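Local coordinates for protein vanadium-dependent haloperoxidase (Zobellia galactanivorans, PDB 4CIT) that is a vanadium-dependent iodoperoxidase of a marine bacterium, an enzyme that probably uses hydrogen peroxide to oxidise iodide at a bound vanadate, at residues 375-380 with 442-447; 291-296 with 312-317; 248-253 with 257-262; 241-246 with 342-347. All coordinates share one frame; numbering follows the deposited sequence. Where two conformers were deposited one is given.

Contact 1 of 4, residues 375-380 with 442-447; sequences ASVVLT and FVVNKL
Val444 meets Val378 and Val377 where two helices pack together. Its CB points from helix 426-446 toward helix 367-383, and the side chain then forks into two methyls that take one valine each. CG1 lies beside the backbone N of its own residue, anti to the carbonyl carbon, with chi1 at -60°. From there Val444 CG1 reaches Val378 CG2 at 3.9 Å. Val444 CG1 is also 4.1 Å from Val378 CA, so it touches the backbone of the other helix as well as a side chain. The other branch, CG2, sits between the backbone N and the carbonyl carbon, a crowded position for a methyl. Val444 CG2 faces Val377 CG1, and the distance of 4.3 Å makes this a looser touch. On the other helix, Val378 turns CG2 to the contact and keeps CG1 anti to its backbone N (chi1 176°). The side chain of Val378 is shared with helix 307-335, where it rests on Lys316 and Ala320. Val443, next to Val444, also touches Ala320, so helix 307-335 packs against both helices. The CA atoms of Val378 and Val444 are 6.5 Å apart, a close approach that small beta-branched side chains permit. Every touch is carbon against carbon. The two segments are therefore held by van der Waals contact and exclusion of water, with no polar pair to fix their direction.

Contact 2 of 4, residues 291-296 with 312-317; sequences HWMGIA and FAYTKA
Tyr314 lies against Ala296 and Met293, which stand one turn apart on helix 288-302. Ala296 CB lies 4.0 Å from Tyr314 CD1 and is almost as near to CE1. The carbonyl O of Ala296 lies at the ring edge, in plane, 3.8 Å from Tyr314 CE1. This is a contact with an aromatic C-H, too long to count for much. Met293 supplies the third touch. Met293 CE comes within 4.2 Å of Tyr314 CB, at the root of the side chain. All three Met293 torsions are close to -60°, and this folded chain brings the methyl nearer to helix 307-335 than the CB direction alone would suggest. Tyr314 has CG beside its backbone N and anti to its carbonyl carbon (chi1 -60°), which lays the ring along Ala296. Further out, the hydroxyl of Tyr314 is hydrogen-bonded to OD1 of Asp42, with a weak bond to NH1 of Arg301, so the far end of the ring is tied down too. Met293 is backed by Phe66 and Asn70 of helix 59-80, and Asn70 also touches Tyr314. The contact is buried, its centre about 8 Å from the centre of the chain. It joins helix 288-302 to helix 307-335, with helix 59-80 packed on Met293 and Tyr314, and helix 367-383 reached through Trp292, Ala313 and Lys316.

Contact 3 of 4, residues 248-253 with 257-262; sequences NKITEE and SEEIQI
Two successive helices, 235-253 and 258-266, meet at a corner made by a short loop, and Ile250 and Glu253 meet the start of the second helix across it. The two short axes run at 118° to each other. Ser257 is the N-cap of the second helix: its OG accepts a weak bond from N of Ile260. Ser257 OG donates to Glu259 OE1 at 3.2 Å, and OE1 accepts with its anti lone pair. On the apolar side, CG2 of Ile250 presses on CG1 of Ile260 at 3.5 Å, tighter than usual for two carbons. CD1 of Ile250 meets CB of Glu259 at 3.7 Å. Beyond that CB, Glu259 bends at chi2 (80°), and its carboxylate turns back toward Ser257 and Glu253. OE1 of Glu259 and OE1 of Glu253 are then only 3.0 Å apart, both acceptors, with carboxylate planes 45° apart. One water donates to Glu253 OE2 and to Glu259 OE2, 2.6 Å from each. With an alanine here instead of Glu259, the hydroxyl of Ser257 is likely to lose this acceptor, and the water one of its two carboxylate partners. Two like charges so close should repel, and the bridging water probably offsets part of that cost.

Contact 4 of 4, residues 241-246 with 342-347; sequences KEVYDV and TVINQH
Tyr244 swings its ring anti to its backbone N (chi1 179°), and Ile344 sets CG2 anti to its own N, with CG1 beside that N (chi1 -70°). These torsions bring together the tyrosine side chain and both the CG2 branch and the CD1 tip of Ile344. CG2 of Ile344 comes to CD1 of Tyr244 at 3.8 Å and to CE1 at 4.1 Å. The approach to the ring is oblique. The tip, CD1 of Ile344, reaches back to CB of Tyr244 at 4.1 Å. Ile344 CD1 lies 4.4 Å from Val243 CG1, a looser touch. Ile344 thus spans two successive residues of helix 235-253, and it also packs on Leu240 one turn earlier. The ring of Tyr244 is fixed from elsewhere. It stacks on Trp352, and its OH is hydrogen-bonded to OD2 of Asp349, just past helix 340-347. NE1 of Trp352 is also hydrogen-bonded to the backbone O of Tyr244, which helps to hold the residue. Val243 also touches Met419 of helix 407-420. The contact is an apolar helix-helix junction in a mainly helical haloperoxidase, fastening the short helix 340-347, of the PAP2 family region, to helix 235-253.

Contacts 1 and 2 adjoin, with centres 11 Å apart. Val378 CG1 lies 3.7 Å from Ala317 N, and Ala375 CB lies 3.7 Å from Trp292 CD2. Together they tie helices 288-302, 307-335, 367-383 and 426-446 into one bundle. Contacts 3 and 4 lie on the same side of the chain's centre, with centres 16 Å apart, and share helix 235-253. The two pairs do not touch; centres of contacts 2 and 3 are 31 Å apart. Contact 4 lies outside the vanadate pocket; the side chain of Val243 is about 12 Å from a bound vanadate. Helix 367-383, used by contact 1, begins at the vanadate-pocket residues Gly367 and His368.

Contact 1 of 4, residues 375-380 with 442-447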
loop_
_atom_site.group_PDB
_atom_site.type_symbol
_atom_site.label_atom_id
_atom_site.label_comp_id
_atom_site.label_asym_id
_atom_site.label_seq_id
_atom_site.Cartn_x
_atom_site.Cartn_y
_atom_site.Cartn_z
ATOM N N ALA A 375 6.830 -3.595 -2.778
ATOM C CA ALA A 375 5.955 -4.717 -2.543
ATOM C C ALA A 375 6.483 -5.991 -3.258
ATOM O O ALA A 375 6.367 -7.108 -2.734
ATOM C CB ALA A 375 4.556 -4.376 -2.972
ATOM N N SER A 376 6.886 -5.858 -4.506
ATOM C CA SER A 376 7.484 -6.924 -5.279
ATOM C C SER A 376 8.676 -7.650 -4.602
ATOM O O SER A 376 8.828 -8.918 -4.603
ATOM C CB SER A 376 8.023 -6.338 -6.555
ATOM O OG SER A 376 8.338 -7.395 -7.446
ATOM N N VAL A 377 9.557 -6.852 -4.070
ATOM C CA VAL A 377 10.713 -7.370 -3.326
ATOM C C VAL A 377 10.293 -8.188 -2.128
ATOM O O VAL A 377 10.758 -9.298 -1.897
ATOM C CB VAL A 377 11.688 -6.248 -2.932
ATOM C CG1 VAL A 377 12.659 -6.724 -1.888
ATOM C CG2 VAL A 377 12.430 -5.778 -4.175
ATOM N N VAL A 378 9.374 -7.650 -1.334
ATOM C CA VAL A 378 8.860 -8.381 -0.172
ATOM C C VAL A 378 8.169 -9.663 -0.557
ATOM O O VAL A 378 8.503 -10.718 0.007
ATOM C CB VAL A 378 7.893 -7.502 0.700
ATOM C CG1 VAL A 378 7.313 -8.340 1.834
ATOM C CG2 VAL A 378 8.674 -6.341 1.242
ATOM N N LEU A 379 7.286 -9.635 -1.560
ATOM C CA LEU A 379 6.554 -10.842 -1.917
ATOM C C LEU A 379 7.473 -11.871 -2.562
ATOM O O LEU A 379 7.273 -13.085 -2.402
ATOM C CB LEU A 379 5.351 -10.502 -2.845
ATOM C CG LEU A 379 4.289 -9.663 -2.091
ATOM C CD1 LEU A 379 3.184 -9.283 -3.081
ATOM C CD2 LEU A 379 3.656 -10.296 -0.885
ATOM N N THR A 380 8.445 -11.370 -3.317
ATOM C CA THR A 380 9.455 -12.291 -3.872
ATOM C C THR A 380 10.231 -12.993 -2.751
ATOM O O THR A 380 10.506 -14.183 -2.808
ATOM C CB THR A 380 10.354 -11.583 -4.820
ATOM O OG1 THR A 380 9.528 -10.988 -5.849
ATOM C CG2 THR A 380 11.423 -12.558 -5.424
ATOM N N PHE A 442 16.077 -3.251 1.862
ATOM C CA PHE A 442 16.466 -2.854 3.204
ATOM C C PHE A 442 15.466 -3.432 4.256
ATOM O O PHE A 442 15.881 -3.924 5.336
ATOM C CB PHE A 442 16.486 -1.324 3.259
ATOM C CG PHE A 442 16.619 -0.730 4.638
ATOM C CD1 PHE A 442 17.881 -0.672 5.300
ATOM C CD2 PHE A 442 15.541 -0.214 5.230
ATOM C CE1 PHE A 442 17.998 -0.203 6.615
ATOM C CE2 PHE A 442 15.650 0.354 6.492
ATOM C CZ PHE A 442 16.852 0.349 7.177
ATOM N N VAL A 443 14.167 -3.263 4.013
ATOM C CA VAL A 443 13.131 -3.776 4.935
ATOM C C VAL A 443 13.298 -5.280 5.104
ATOM O O VAL A 443 13.294 -5.776 6.244
ATOM C CB VAL A 443 11.687 -3.402 4.510
ATOM C CG1 VAL A 443 10.646 -4.146 5.334
ATOM C CG2 VAL A 443 11.470 -1.939 4.503
ATOM N N VAL A 444 13.493 -6.014 4.020
ATOM C CA VAL A 444 13.591 -7.459 4.179
ATOM C C VAL A 444 14.896 -7.897 4.885
ATOM O O VAL A 444 14.917 -8.881 5.589
ATOM C CB VAL A 444 13.356 -8.243 2.887
ATOM C CG1 VAL A 444 11.988 -7.952 2.379
ATOM C CG2 VAL A 444 14.358 -7.960 1.862
ATOM N N ASN A 445 15.924 -7.093 4.771
ATOM C CA ASN A 445 17.226 -7.397 5.383
ATOM C C ASN A 445 17.206 -6.961 6.805
ATOM O O ASN A 445 18.053 -7.477 7.591
ATOM C CB ASN A 445 18.382 -6.700 4.616
ATOM C CG ASN A 445 18.735 -7.411 3.337
ATOM O OD1 ASN A 445 18.553 -8.606 3.212
ATOM N ND2 ASN A 445 19.268 -6.671 2.369
ATOM N N LYS A 446 16.360 -5.987 7.158
ATOM C CA LYS A 446 16.341 -5.476 8.530
ATOM C C LYS A 446 15.406 -6.315 9.396
ATOM O O LYS A 446 15.831 -6.711 10.496
ATOM C CB LYS A 446 16.032 -3.995 8.570
ATOM C CG LYS A 446 16.009 -3.446 9.992
ATOM C CD LYS A 446 15.887 -1.963 9.960
ATOM C CE LYS A 446 15.405 -1.435 11.305
ATOM N NZ LYS A 446 15.366 0.065 11.370
ATOM N N LEU A 447 14.164 -6.610 8.958
ATOM C CA LEU A 447 13.162 -7.280 9.789
ATOM C C LEU A 447 13.406 -8.792 9.918
ATOM O O LEU A 447 13.457 -9.519 8.927
ATOM C CB LEU A 447 11.699 -7.058 9.319
ATOM C CG LEU A 447 11.296 -5.573 9.262
ATOM C CD1 LEU A 447 9.816 -5.475 8.836
ATOM C CD2 LEU A 447 11.552 -4.860 10.585
#

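Contact 2 of 4, residues 291-296 with 312-317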
loop_
_atom_site.group_PDB
_atom_site.type_symbol
_atom_site.label_atom_id
_atom_site.label_comp_id
_atom_site.label_asym_id
_atom_site.label_seq_id
_atom_site.Cartn_x
_atom_site.Cartn_y
_atom_site.Cartn_z
ATOM N N HIS A 291 -3.995 -2.528 -4.136
ATOM C CA HIS A 291 -3.864 -3.509 -5.170
ATOM C C HIS A 291 -2.789 -4.545 -4.778
ATOM O O HIS A 291 -3.021 -5.770 -4.956
ATOM C CB HIS A 291 -3.497 -2.794 -6.438
ATOM C CG HIS A 291 -3.514 -3.637 -7.676
ATOM N ND1 HIS A 291 -3.701 -3.081 -8.925
ATOM C CD2 HIS A 291 -3.403 -4.968 -7.876
ATOM C CE1 HIS A 291 -3.761 -4.041 -9.831
ATOM N NE2 HIS A 291 -3.474 -5.187 -9.240
ATOM N N TRP A 292 -1.682 -4.077 -4.212
ATOM C CA TRP A 292 -0.625 -5.003 -3.787
ATOM C C TRP A 292 -1.018 -5.843 -2.579
ATOM O O TRP A 292 -0.573 -6.949 -2.467
ATOM C CB TRP A 292 0.723 -4.279 -3.628
ATOM C CG TRP A 292 1.353 -4.059 -4.980
ATOM C CD1 TRP A 292 1.251 -2.921 -5.761
ATOM C CD2 TRP A 292 2.107 -4.995 -5.736
ATOM N NE1 TRP A 292 1.930 -3.102 -6.956
ATOM C CE2 TRP A 292 2.427 -4.391 -6.965
ATOM C CE3 TRP A 292 2.503 -6.307 -5.509
ATOM C CZ2 TRP A 292 3.192 -5.048 -7.934
ATOM C CZ3 TRP A 292 3.299 -6.946 -6.440
ATOM C CH2 TRP A 292 3.602 -6.318 -7.661
ATOM N N MET A 293 -1.845 -5.311 -1.704
ATOM C CA MET A 293 -2.454 -6.087 -0.667
ATOM C C MET A 293 -3.300 -7.203 -1.245
ATOM O O MET A 293 -3.283 -8.337 -0.759
ATOM C CB MET A 293 -3.235 -5.248 0.364
ATOM C CG MET A 293 -2.383 -4.353 1.168
ATOM S SD MET A 293 -1.209 -5.192 2.298
ATOM C CE MET A 293 -2.367 -6.012 3.299
ATOM N N GLY A 294 -4.005 -6.930 -2.337
ATOM C CA GLY A 294 -4.732 -7.878 -3.021
ATOM C C GLY A 294 -3.875 -8.984 -3.663
ATOM O O GLY A 294 -4.240 -10.199 -3.597
ATOM N N ILE A 295 -2.719 -8.597 -4.240
ATOM C CA ILE A 295 -1.772 -9.577 -4.778
ATOM C C ILE A 295 -1.157 -10.412 -3.661
ATOM O O ILE A 295 -1.030 -11.649 -3.867
ATOM C CB ILE A 295 -0.674 -8.872 -5.607
ATOM C CG1 ILE A 295 -1.362 -8.192 -6.799
ATOM C CG2 ILE A 295 0.468 -9.784 -6.004
ATOM C CD1 ILE A 295 -0.498 -7.333 -7.629
ATOM N N ALA A 296 -0.917 -9.803 -2.504
ATOM C CA ALA A 296 -0.426 -10.596 -1.374
ATOM C C ALA A 296 -1.426 -11.667 -0.956
ATOM O O ALA A 296 -1.059 -12.792 -0.659
ATOM C CB ALA A 296 -0.122 -9.722 -0.232
ATOM N N PHE A 312 2.178 -12.990 8.577
ATOM C CA PHE A 312 3.533 -12.680 8.299
ATOM C C PHE A 312 3.697 -11.991 6.953
ATOM O O PHE A 312 4.322 -10.933 6.880
ATOM C CB PHE A 312 4.292 -13.981 8.347
ATOM C CG PHE A 312 5.659 -13.960 7.775
ATOM C CD1 PHE A 312 6.709 -13.468 8.463
ATOM C CD2 PHE A 312 5.900 -14.593 6.568
ATOM C CE1 PHE A 312 8.002 -13.504 7.916
ATOM C CE2 PHE A 312 7.172 -14.699 6.062
ATOM C CZ PHE A 312 8.220 -14.115 6.694
ATOM N N ALA A 313 3.158 -12.552 5.934
ATOM C CA ALA A 313 3.316 -11.994 4.654
ATOM C C ALA A 313 2.651 -10.585 4.511
ATOM O O ALA A 313 3.247 -9.592 3.962
ATOM C CB ALA A 313 2.791 -12.916 3.606
ATOM N N TYR A 314 1.401 -10.495 5.006
ATOM C CA TYR A 314 0.701 -9.227 4.923
ATOM C C TYR A 314 1.387 -8.133 5.743
ATOM O O TYR A 314 1.403 -6.960 5.373
ATOM C CB TYR A 314 -0.758 -9.319 5.377
ATOM C CG TYR A 314 -1.632 -10.230 4.633
ATOM C CD1 TYR A 314 -1.246 -10.838 3.481
ATOM C CD2 TYR A 314 -2.921 -10.437 5.055
ATOM C CE1 TYR A 314 -2.133 -11.667 2.776
ATOM C CE2 TYR A 314 -3.831 -11.229 4.352
ATOM C CZ TYR A 314 -3.390 -11.882 3.218
ATOM O OH TYR A 314 -4.218 -12.778 2.552
ATOM N N THR A 315 1.963 -8.501 6.885
ATOM C CA THR A 315 2.634 -7.558 7.712
ATOM C C THR A 315 3.897 -7.067 7.149
ATOM O O THR A 315 4.134 -5.830 7.087
ATOM C CB THR A 315 2.823 -8.158 9.122
ATOM O OG1 THR A 315 1.515 -8.533 9.614
ATOM C CG2 THR A 315 3.371 -7.095 10.042
ATOM N N LYS A 316 4.719 -7.980 6.633
ATOM C CA LYS A 316 5.970 -7.543 6.035
ATOM C C LYS A 316 5.662 -6.632 4.782
ATOM O O LYS A 316 6.329 -5.592 4.622
ATOM C CB LYS A 316 6.854 -8.738 5.712
ATOM C CG LYS A 316 8.298 -8.371 5.504
ATOM C CD LYS A 316 9.209 -9.550 5.150
ATOM C CE LYS A 316 9.286 -10.651 6.144
ATOM N NZ LYS A 316 10.479 -11.560 5.925
ATOM N N ALA A 317 4.686 -6.992 4.006
ATOM C CA ALA A 317 4.292 -6.221 2.783
ATOM C C ALA A 317 3.726 -4.846 3.110
ATOM O O ALA A 317 4.147 -3.802 2.520
ATOM C CB ALA A 317 3.372 -6.984 1.873
#

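Contact 3 of 4, residues 248-253 with 257-262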
loop_
_atom_site.group_PDB
_atom_site.type_symbol
_atom_site.label_atom_id
_atom_site.label_comp_id
_atom_site.label_asym_id
_atom_site.label_seq_id
_atom_site.Cartn_x
_atom_site.Cartn_y
_atom_site.Cartn_z
ATOM N N ASN A 248 0.586 9.527 -28.603
ATOM C CA ASN A 248 0.143 9.633 -30.040
ATOM C C ASN A 248 0.185 8.306 -30.786
ATOM O O ASN A 248 -0.722 8.050 -31.608
ATOM C CB ASN A 248 0.916 10.720 -30.792
ATOM C CG ASN A 248 0.603 12.139 -30.274
ATOM O OD1 ASN A 248 -0.416 12.353 -29.619
ATOM N ND2 ASN A 248 1.538 13.051 -30.435
ATOM N N LYS A 249 1.165 7.431 -30.502
ATOM C CA LYS A 249 1.162 6.036 -30.999
ATOM C C LYS A 249 -0.013 5.225 -30.515
ATOM O O LYS A 249 -0.648 4.490 -31.302
ATOM C CB LYS A 249 2.458 5.373 -30.614
ATOM C CG LYS A 249 3.634 5.937 -31.379
ATOM C CD LYS A 249 4.915 5.219 -30.985
ATOM C CE LYS A 249 6.112 5.811 -31.713
ATOM N NZ LYS A 249 7.382 5.120 -31.311
ATOM N N ILE A 250 -0.407 5.386 -29.234
ATOM C CA ILE A 250 -1.577 4.786 -28.740
ATOM C C ILE A 250 -2.838 5.232 -29.474
ATOM O O ILE A 250 -3.667 4.398 -29.841
ATOM C CB ILE A 250 -1.659 4.969 -27.191
ATOM C CG1 ILE A 250 -0.521 4.182 -26.591
ATOM C CG2 ILE A 250 -2.960 4.486 -26.681
ATOM C CD1 ILE A 250 -0.347 4.456 -25.095
ATOM N N THR A 251 -2.974 6.531 -29.670
ATOM C CA THR A 251 -4.059 7.081 -30.524
ATOM C C THR A 251 -4.071 6.382 -31.872
ATOM O O THR A 251 -5.151 5.991 -32.330
ATOM C CB THR A 251 -3.939 8.604 -30.684
ATOM O OG1 THR A 251 -4.011 9.196 -29.369
ATOM C CG2 THR A 251 -5.052 9.215 -31.646
ATOM N N GLU A 252 -2.913 6.277 -32.525
ATOM C CA GLU A 252 -2.841 5.712 -33.891
ATOM C C GLU A 252 -3.290 4.243 -33.856
ATOM O O GLU A 252 -3.949 3.809 -34.811
ATOM C CB GLU A 252 -1.450 5.842 -34.571
ATOM C CG GLU A 252 -0.794 7.225 -34.659
ATOM C CD GLU A 252 0.781 7.192 -34.616
ATOM O OE1 GLU A 252 1.400 6.157 -35.003
ATOM O OE2 GLU A 252 1.430 8.192 -34.169
ATOM N N GLU A 253 -3.034 3.484 -32.775
ATOM C CA GLU A 253 -3.515 2.081 -32.695
ATOM C C GLU A 253 -4.995 1.879 -32.380
ATOM O O GLU A 253 -5.539 0.831 -32.708
ATOM C CB GLU A 253 -2.809 1.311 -31.623
ATOM C CG GLU A 253 -1.342 1.187 -31.838
ATOM C CD GLU A 253 -0.654 0.575 -30.630
ATOM O OE1 GLU A 253 -1.173 0.711 -29.486
ATOM O OE2 GLU A 253 0.418 -0.020 -30.825
ATOM N N SER A 257 -6.027 -1.111 -27.920
ATOM C CA SER A 257 -4.599 -1.376 -27.712
ATOM C C SER A 257 -4.320 -1.906 -26.322
ATOM O O SER A 257 -4.995 -1.584 -25.357
ATOM C CB SER A 257 -3.752 -0.173 -28.086
ATOM O OG SER A 257 -3.439 0.656 -26.993
ATOM N N GLU A 258 -3.355 -2.776 -26.254
ATOM C CA GLU A 258 -2.980 -3.379 -25.012
ATOM C C GLU A 258 -2.494 -2.302 -24.041
ATOM O O GLU A 258 -2.723 -2.406 -22.810
ATOM C CB GLU A 258 -1.950 -4.420 -25.307
ATOM C CG GLU A 258 -1.277 -5.097 -24.122
ATOM C CD GLU A 258 -2.135 -6.090 -23.377
ATOM O OE1 GLU A 258 -3.376 -6.030 -23.517
ATOM O OE2 GLU A 258 -1.539 -6.928 -22.633
ATOM N N GLU A 259 -1.896 -1.224 -24.569
ATOM C CA GLU A 259 -1.340 -0.174 -23.687
ATOM C C GLU A 259 -2.378 0.531 -22.897
ATOM O O GLU A 259 -2.216 0.890 -21.701
ATOM C CB GLU A 259 -0.572 0.828 -24.520
ATOM C CG GLU A 259 0.724 0.309 -25.089
ATOM C CD GLU A 259 0.564 -0.543 -26.320
ATOM O OE1 GLU A 259 -0.540 -0.644 -26.888
ATOM O OE2 GLU A 259 1.560 -1.104 -26.699
ATOM N N ILE A 260 -3.539 0.732 -23.532
ATOM C CA ILE A 260 -4.595 1.362 -22.866
ATOM C C ILE A 260 -5.175 0.445 -21.781
ATOM O O ILE A 260 -5.476 0.890 -20.664
ATOM C CB ILE A 260 -5.733 1.754 -23.806
ATOM C CG1 ILE A 260 -5.292 2.893 -24.666
ATOM C CG2 ILE A 260 -6.931 2.242 -23.038
ATOM C CD1 ILE A 260 -6.426 3.311 -25.605
ATOM N N GLN A 261 -5.256 -0.834 -22.064
ATOM C CA GLN A 261 -5.704 -1.839 -21.030
ATOM C C GLN A 261 -4.781 -1.862 -19.826
ATOM O O GLN A 261 -5.232 -1.989 -18.708
ATOM C CB GLN A 261 -5.646 -3.273 -21.587
ATOM C CG GLN A 261 -6.669 -3.594 -22.650
ATOM C CD GLN A 261 -6.559 -5.023 -23.166
ATOM O OE1 GLN A 261 -6.530 -6.004 -22.395
ATOM N NE2 GLN A 261 -6.485 -5.157 -24.508
ATOM N N ILE A 262 -3.491 -1.756 -20.082
ATOM C CA ILE A 262 -2.445 -1.810 -19.012
ATOM C C ILE A 262 -2.561 -0.549 -18.191
ATOM O O ILE A 262 -2.593 -0.588 -16.970
ATOM C CB ILE A 262 -1.069 -2.040 -19.604
ATOM C CG1 ILE A 262 -0.984 -3.509 -20.153
ATOM C CG2 ILE A 262 0.009 -1.623 -18.587
ATOM C CD1 ILE A 262 0.291 -3.867 -20.945
HETATM O O HOH W 1 1.832 -1.480 -29.228
#

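Contact 4 of 4, residues 241-246 with 342-347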
loop_
_atom_site.group_PDB
_atom_site.type_symbol
_atom_site.label_atom_id
_atom_site.label_comp_id
_atom_site.label_asym_id
_atom_site.label_seq_id
_atom_site.Cartn_x
_atom_site.Cartn_y
_atom_site.Cartn_z
ATOM N N LYS A 241 9.121 14.554 -24.756
ATOM C CA LYS A 241 8.798 14.119 -26.097
ATOM C C LYS A 241 8.412 12.660 -26.173
ATOM O O LYS A 241 7.516 12.290 -26.912
ATOM C CB LYS A 241 9.950 14.436 -27.066
ATOM C CG LYS A 241 9.663 14.168 -28.557
ATOM C CD LYS A 241 10.900 14.085 -29.456
ATOM C CE LYS A 241 10.546 14.164 -30.942
ATOM N NZ LYS A 241 10.075 12.873 -31.515
ATOM N N GLU A 242 9.049 11.810 -25.395
ATOM C CA GLU A 242 8.659 10.426 -25.254
ATOM C C GLU A 242 7.191 10.250 -24.764
ATOM O O GLU A 242 6.492 9.556 -25.329
ATOM C CB GLU A 242 9.675 9.690 -24.348
ATOM C CG GLU A 242 9.248 8.239 -24.233
ATOM C CD GLU A 242 10.011 7.350 -23.256
ATOM O OE1 GLU A 242 10.768 7.853 -22.406
ATOM O OE2 GLU A 242 9.784 6.087 -23.325
ATOM N N VAL A 243 6.784 10.911 -23.686
ATOM C CA VAL A 243 5.431 10.945 -23.188
ATOM C C VAL A 243 4.461 11.303 -24.276
ATOM O O VAL A 243 3.436 10.644 -24.491
ATOM C CB VAL A 243 5.282 11.837 -21.934
ATOM C CG1 VAL A 243 3.808 11.799 -21.482
ATOM C CG2 VAL A 243 6.150 11.259 -20.822
ATOM N N TYR A 244 4.798 12.381 -24.961
ATOM C CA TYR A 244 3.946 12.956 -26.029
ATOM C C TYR A 244 3.760 11.937 -27.135
ATOM O O TYR A 244 2.618 11.611 -27.537
ATOM C CB TYR A 244 4.633 14.204 -26.532
ATOM C CG TYR A 244 3.878 14.881 -27.650
ATOM C CD1 TYR A 244 2.780 15.630 -27.393
ATOM C CD2 TYR A 244 4.316 14.775 -28.943
ATOM C CE1 TYR A 244 2.066 16.297 -28.405
ATOM C CE2 TYR A 244 3.638 15.463 -29.964
ATOM C CZ TYR A 244 2.482 16.172 -29.674
ATOM O OH TYR A 244 1.776 16.862 -30.650
ATOM N N ASP A 245 4.857 11.387 -27.594
ATOM C CA ASP A 245 4.931 10.434 -28.716
ATOM C C ASP A 245 4.258 9.064 -28.422
ATOM O O ASP A 245 3.521 8.497 -29.239
ATOM C CB ASP A 245 6.380 10.146 -29.209
ATOM C CG ASP A 245 7.022 11.349 -29.912
ATOM O OD1 ASP A 245 6.287 12.298 -30.321
ATOM O OD2 ASP A 245 8.256 11.369 -30.072
ATOM N N VAL A 246 4.523 8.507 -27.239
ATOM C CA VAL A 246 3.816 7.321 -26.814
ATOM C C VAL A 246 2.314 7.479 -26.885
ATOM O O VAL A 246 1.597 6.561 -27.295
ATOM C CB VAL A 246 4.288 6.873 -25.389
ATOM C CG1 VAL A 246 3.383 5.794 -24.764
ATOM C CG2 VAL A 246 5.667 6.390 -25.458
ATOM N N THR A 342 0.873 19.419 -18.379
ATOM C CA THR A 342 1.062 20.863 -18.155
ATOM C C THR A 342 2.101 21.445 -19.145
ATOM O O THR A 342 1.821 22.434 -19.838
ATOM C CB THR A 342 1.511 21.104 -16.737
ATOM O OG1 THR A 342 0.648 20.339 -15.838
ATOM C CG2 THR A 342 1.449 22.596 -16.421
ATOM N N VAL A 343 3.243 20.770 -19.306
ATOM C CA VAL A 343 4.297 21.267 -20.164
ATOM C C VAL A 343 3.898 21.075 -21.609
ATOM O O VAL A 343 4.075 21.983 -22.446
ATOM C CB VAL A 343 5.667 20.552 -19.917
ATOM C CG1 VAL A 343 6.748 21.299 -20.651
ATOM C CG2 VAL A 343 5.985 20.528 -18.395
ATOM N N ILE A 344 3.271 19.961 -21.880
ATOM C CA ILE A 344 2.860 19.699 -23.278
ATOM C C ILE A 344 1.780 20.720 -23.685
ATOM O O ILE A 344 1.868 21.283 -24.811
ATOM C CB ILE A 344 2.399 18.230 -23.491
ATOM C CG1 ILE A 344 3.622 17.247 -23.408
ATOM C CG2 ILE A 344 1.627 18.135 -24.800
ATOM C CD1 ILE A 344 3.140 15.869 -23.084
ATOM N N ASN A 345 0.739 20.930 -22.879
ATOM C CA ASN A 345 -0.333 21.838 -23.283
ATOM C C ASN A 345 0.125 23.317 -23.330
ATOM O O ASN A 345 -0.342 24.060 -24.223
ATOM C CB ASN A 345 -1.559 21.729 -22.410
ATOM C CG ASN A 345 -2.272 20.401 -22.597
ATOM O OD1 ASN A 345 -2.299 19.802 -23.729
ATOM N ND2 ASN A 345 -2.901 19.994 -21.607
ATOM N N GLN A 346 1.073 23.715 -22.476
ATOM C CA GLN A 346 1.574 25.074 -22.476
ATOM C C GLN A 346 2.625 25.390 -23.545
ATOM O O GLN A 346 2.757 26.575 -23.957
ATOM C CB GLN A 346 2.027 25.522 -21.064
ATOM C CG GLN A 346 0.854 25.743 -20.137
ATOM C CD GLN A 346 1.110 25.728 -18.602
ATOM O OE1 GLN A 346 2.086 26.153 -18.158
ATOM N NE2 GLN A 346 0.185 25.203 -17.847
ATOM N N HIS A 347 3.365 24.388 -24.005
ATOM C CA HIS A 347 4.486 24.648 -24.900
ATOM C C HIS A 347 4.523 23.866 -26.154
ATOM O O HIS A 347 5.295 24.251 -27.035
ATOM C CB HIS A 347 5.815 24.486 -24.145
ATOM C CG HIS A 347 5.897 25.339 -22.943
ATOM N ND1 HIS A 347 6.154 26.699 -23.026
ATOM C CD2 HIS A 347 5.719 25.069 -21.627
ATOM C CE1 HIS A 347 6.091 27.237 -21.821
ATOM N NE2 HIS A 347 5.851 26.266 -20.950
#